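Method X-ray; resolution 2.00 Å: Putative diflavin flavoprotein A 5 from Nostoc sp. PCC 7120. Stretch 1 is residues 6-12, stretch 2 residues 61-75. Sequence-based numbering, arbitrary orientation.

Stretch 1 6-12: PRDVQVL
Stretch 2 (61-75) ESFMKIYLEALQQTV

A strand packed on a helix often relies on side-chain alternation and helical periodicity, and this flavoprotein segment illustrates the case. An extended strand runs through Val9 (phi/psi -123/130), Gln10 (-104/120), Val11 (-113/133) and Leu12 (-153/138), with Asp8 at -144/178. The helix runs through Met64 to Gln72, near -62/-42, with Phe63 (-105/1) and Thr74 (-100/-39) departing from this; i to i+4 bonds include Ala70 N to Ile66 O (3.1 Å) and Leu71 N to Tyr67 O (2.8 Å). The two N-to-C directions diverge by 42° (signed crossing angle -42°), and the axes approach to 8.0 Å. In register, Arg7 CA lies 8.0 Å from Phe63 CA, Asp8 CA 6.7 Å from Ile66 CA, and Val9 CA 6.7 Å from Tyr67 CA.

No hydrogen bond crosses the interface; the contact buries 412 Å², both sides summed, much of it on apolar residues. Alternation turns Val9 and Val11 toward the helix and Asp8 and Gln10 away, where their polar ends are hydrogen-bonded elsewhere in the structure. On the helix, Ile66, Ala70 and Thr74, spaced four apart, face the strand. Val9 (chi1 t) sets CG2 3.8 Å from Ile66 CG1 and 3.6 Å from Ile66 O, also nearing Ala70, while CG1 reaches Ala70 CB at 3.7 Å. Alanine's single methyl suits this close approach. Ile66 (chi1 p, chi2 t) extends CD1 to within 3.9 Å of Arg7 CB and 3.8 Å of Asp8 O.

Farther along, Val11 (chi1 t) touches more loosely, its CG2 4.4 Å from Ala70 CB and its CG1 4.1 Å from Thr74 OG1. Thr74 (chi1 m) OG1 donates to Ala70 O at 2.7 Å, so the hydroxyl beside Val11 is satisfied within its own helix. At the other end, Arg7 (m, t, t) stretches its aliphatic chain past Phe63 (chi1 -78°, chi2 -51°), with Arg7 CD 3.8 Å from Phe63 CE1.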

# COMPACT_ATOMS: atom_id res chain seq x y z
N PRO A 6 12.57 -9.13 -17.67
CA PRO A 6 12.22 -7.71 -17.65
C PRO A 6 11.16 -7.42 -16.58
O PRO A 6 10.50 -8.34 -16.10
CB PRO A 6 11.60 -7.50 -19.03
CG PRO A 6 10.95 -8.81 -19.32
CD PRO A 6 11.93 -9.83 -18.80
N ARG A 7 10.99 -6.15 -16.23
CA ARG A 7 9.93 -5.73 -15.32
C ARG A 7 8.59 -5.87 -16.03
O ARG A 7 8.48 -5.59 -17.22
CB ARG A 7 10.14 -4.28 -14.89
CG ARG A 7 11.45 -4.07 -14.16
CD ARG A 7 11.61 -2.66 -13.61
NE ARG A 7 12.84 -2.59 -12.84
CZ ARG A 7 13.39 -1.47 -12.39
NH1 ARG A 7 12.82 -0.30 -12.64
NH2 ARG A 7 14.52 -1.52 -11.70
N ASP A 8 7.57 -6.34 -15.32
CA ASP A 8 6.24 -6.46 -15.92
C ASP A 8 5.17 -6.13 -14.87
O ASP A 8 5.49 -5.88 -13.71
CB ASP A 8 6.01 -7.86 -16.51
CG ASP A 8 6.04 -8.97 -15.45
OD1 ASP A 8 5.72 -8.72 -14.27
OD2 ASP A 8 6.37 -10.12 -15.81
N VAL A 9 3.91 -6.16 -15.27
CA VAL A 9 2.84 -5.97 -14.31
C VAL A 9 1.91 -7.17 -14.34
O VAL A 9 1.47 -7.61 -15.40
CB VAL A 9 2.04 -4.66 -14.58
CG1 VAL A 9 0.90 -4.51 -13.57
CG2 VAL A 9 2.98 -3.47 -14.50
N GLN A 10 1.64 -7.73 -13.17
CA GLN A 10 0.79 -8.89 -13.05
C GLN A 10 -0.57 -8.41 -12.53
O GLN A 10 -0.66 -7.80 -11.45
CB GLN A 10 1.51 -9.86 -12.09
CG GLN A 10 0.90 -11.20 -11.85
CD GLN A 10 1.77 -12.01 -10.90
OE1 GLN A 10 2.30 -11.48 -9.92
NE2 GLN A 10 1.93 -13.29 -11.18
N VAL A 11 -1.64 -8.66 -13.30
CA VAL A 11 -2.98 -8.22 -12.90
C VAL A 11 -3.88 -9.42 -12.60
O VAL A 11 -3.92 -10.36 -13.38
CB VAL A 11 -3.61 -7.36 -14.00
CG1 VAL A 11 -4.94 -6.77 -13.52
CG2 VAL A 11 -2.65 -6.26 -14.43
N LEU A 12 -4.61 -9.38 -11.49
CA LEU A 12 -5.42 -10.51 -11.04
C LEU A 12 -6.59 -9.99 -10.20
O LEU A 12 -6.42 -9.08 -9.39
CB LEU A 12 -4.56 -11.44 -10.17
CG LEU A 12 -4.62 -12.97 -10.13
CD1 LEU A 12 -4.76 -13.48 -8.69
CD2 LEU A 12 -5.69 -13.61 -11.03
N GLU A 61 8.31 6.13 -9.66
CA GLU A 61 8.61 6.47 -11.06
C GLU A 61 9.18 5.30 -11.85
O GLU A 61 8.92 5.14 -13.05
CB GLU A 61 9.54 7.69 -11.16
CG GLU A 61 9.89 8.06 -12.62
CD GLU A 61 10.53 9.42 -12.79
OE1 GLU A 61 11.14 9.93 -11.83
OE2 GLU A 61 10.41 9.99 -13.90
N SER A 62 9.95 4.46 -11.17
CA SER A 62 10.66 3.36 -11.82
C SER A 62 9.70 2.39 -12.52
O SER A 62 10.05 1.77 -13.54
CB SER A 62 11.52 2.62 -10.79
OG SER A 62 12.15 1.50 -11.37
N PHE A 63 8.49 2.27 -11.97
CA PHE A 63 7.46 1.39 -12.51
C PHE A 63 6.35 2.17 -13.25
O PHE A 63 5.39 1.57 -13.73
CB PHE A 63 6.78 0.65 -11.36
CG PHE A 63 7.57 -0.51 -10.81
CD1 PHE A 63 8.06 -1.49 -11.66
CD2 PHE A 63 7.76 -0.64 -9.44
CE1 PHE A 63 8.75 -2.59 -11.15
CE2 PHE A 63 8.46 -1.73 -8.93
CZ PHE A 63 8.95 -2.70 -9.79
N MSE A 64 6.49 3.49 -13.31
CA MSE A 64 5.41 4.35 -13.78
C MSE A 64 4.85 3.97 -15.14
O MSE A 64 3.64 3.83 -15.29
CB MSE A 64 5.88 5.80 -13.85
CG MSE A 64 4.87 6.73 -14.51
SE MSE A 64 5.57 8.57 -14.60
CE MSE A 64 7.15 8.26 -15.71
N LYS A 65 5.74 3.82 -16.11
CA LYS A 65 5.32 3.55 -17.48
C LYS A 65 4.56 2.24 -17.62
O LYS A 65 3.46 2.22 -18.17
CB LYS A 65 6.49 3.57 -18.46
CG LYS A 65 6.05 3.35 -19.91
CD LYS A 65 7.24 3.26 -20.87
CE LYS A 65 6.79 3.17 -22.33
NZ LYS A 65 6.22 4.45 -22.85
N ILE A 66 5.11 1.14 -17.11
CA ILE A 66 4.41 -0.14 -17.25
C ILE A 66 3.15 -0.19 -16.39
O ILE A 66 2.17 -0.84 -16.75
CB ILE A 66 5.31 -1.37 -16.98
CG1 ILE A 66 5.90 -1.32 -15.57
CG2 ILE A 66 6.43 -1.46 -18.01
CD1 ILE A 66 6.70 -2.57 -15.22
N TYR A 67 3.18 0.51 -15.25
CA TYR A 67 2.00 0.63 -14.43
C TYR A 67 0.84 1.29 -15.19
O TYR A 67 -0.26 0.75 -15.23
CB TYR A 67 2.32 1.46 -13.19
CG TYR A 67 1.09 1.72 -12.37
CD1 TYR A 67 0.42 0.68 -11.75
CD2 TYR A 67 0.59 3.01 -12.24
CE1 TYR A 67 -0.72 0.91 -10.99
CE2 TYR A 67 -0.55 3.26 -11.50
CZ TYR A 67 -1.19 2.21 -10.87
OH TYR A 67 -2.31 2.48 -10.12
N LEU A 68 1.08 2.47 -15.75
CA LEU A 68 0.03 3.20 -16.45
C LEU A 68 -0.53 2.44 -17.66
O LEU A 68 -1.75 2.47 -17.91
CB LEU A 68 0.53 4.58 -16.87
CG LEU A 68 0.78 5.51 -15.68
CD1 LEU A 68 1.44 6.79 -16.15
CD2 LEU A 68 -0.50 5.80 -14.90
N GLU A 69 0.35 1.78 -18.41
CA GLU A 69 -0.10 0.90 -19.51
C GLU A 69 -1.04 -0.19 -19.02
O GLU A 69 -2.09 -0.40 -19.62
CB GLU A 69 1.10 0.28 -20.22
CG GLU A 69 2.01 1.31 -20.91
CD GLU A 69 2.87 0.70 -22.02
OE1 GLU A 69 2.57 -0.43 -22.47
OE2 GLU A 69 3.85 1.36 -22.45
N ALA A 70 -0.67 -0.89 -17.95
CA ALA A 70 -1.53 -1.93 -17.39
C ALA A 70 -2.85 -1.36 -16.83
O ALA A 70 -3.93 -1.95 -16.97
CB ALA A 70 -0.79 -2.74 -16.30
N LEU A 71 -2.76 -0.20 -16.20
CA LEU A 71 -3.92 0.40 -15.56
C LEU A 71 -4.92 0.79 -16.65
O LEU A 71 -6.12 0.55 -16.52
CB LEU A 71 -3.50 1.63 -14.75
CG LEU A 71 -4.63 2.38 -14.05
CD1 LEU A 71 -5.25 1.49 -13.01
CD2 LEU A 71 -4.12 3.71 -13.45
N GLN A 72 -4.40 1.38 -17.73
CA GLN A 72 -5.22 1.74 -18.89
C GLN A 72 -5.91 0.54 -19.52
O GLN A 72 -7.00 0.66 -20.07
CB GLN A 72 -4.37 2.44 -19.96
CG GLN A 72 -4.57 3.94 -20.03
CD GLN A 72 -4.00 4.56 -21.30
OE1 GLN A 72 -3.44 3.87 -22.16
NE2 GLN A 72 -4.12 5.88 -21.41
N GLN A 73 -5.28 -0.62 -19.44
CA GLN A 73 -5.90 -1.84 -19.95
C GLN A 73 -6.95 -2.39 -19.00
O GLN A 73 -7.79 -3.18 -19.42
CB GLN A 73 -4.84 -2.89 -20.29
CG GLN A 73 -3.88 -2.42 -21.40
CD GLN A 73 -2.71 -3.37 -21.63
OE1 GLN A 73 -2.57 -4.39 -20.94
NE2 GLN A 73 -1.87 -3.04 -22.60
N THR A 74 -6.93 -1.96 -17.74
CA THR A 74 -7.84 -2.50 -16.74
C THR A 74 -9.05 -1.61 -16.47
O THR A 74 -10.15 -2.09 -16.23
CB THR A 74 -7.10 -2.69 -15.40
OG1 THR A 74 -5.86 -3.37 -15.63
CG2 THR A 74 -7.95 -3.49 -14.43
N VAL A 75 -8.83 -0.31 -16.45
CA VAL A 75 -9.91 0.61 -16.12
C VAL A 75 -9.92 1.79 -17.08
O VAL A 75 -8.89 2.14 -17.67
CB VAL A 75 -9.78 1.14 -14.66
CG1 VAL A 75 -9.37 0.03 -13.71
CG2 VAL A 75 -8.78 2.23 -14.59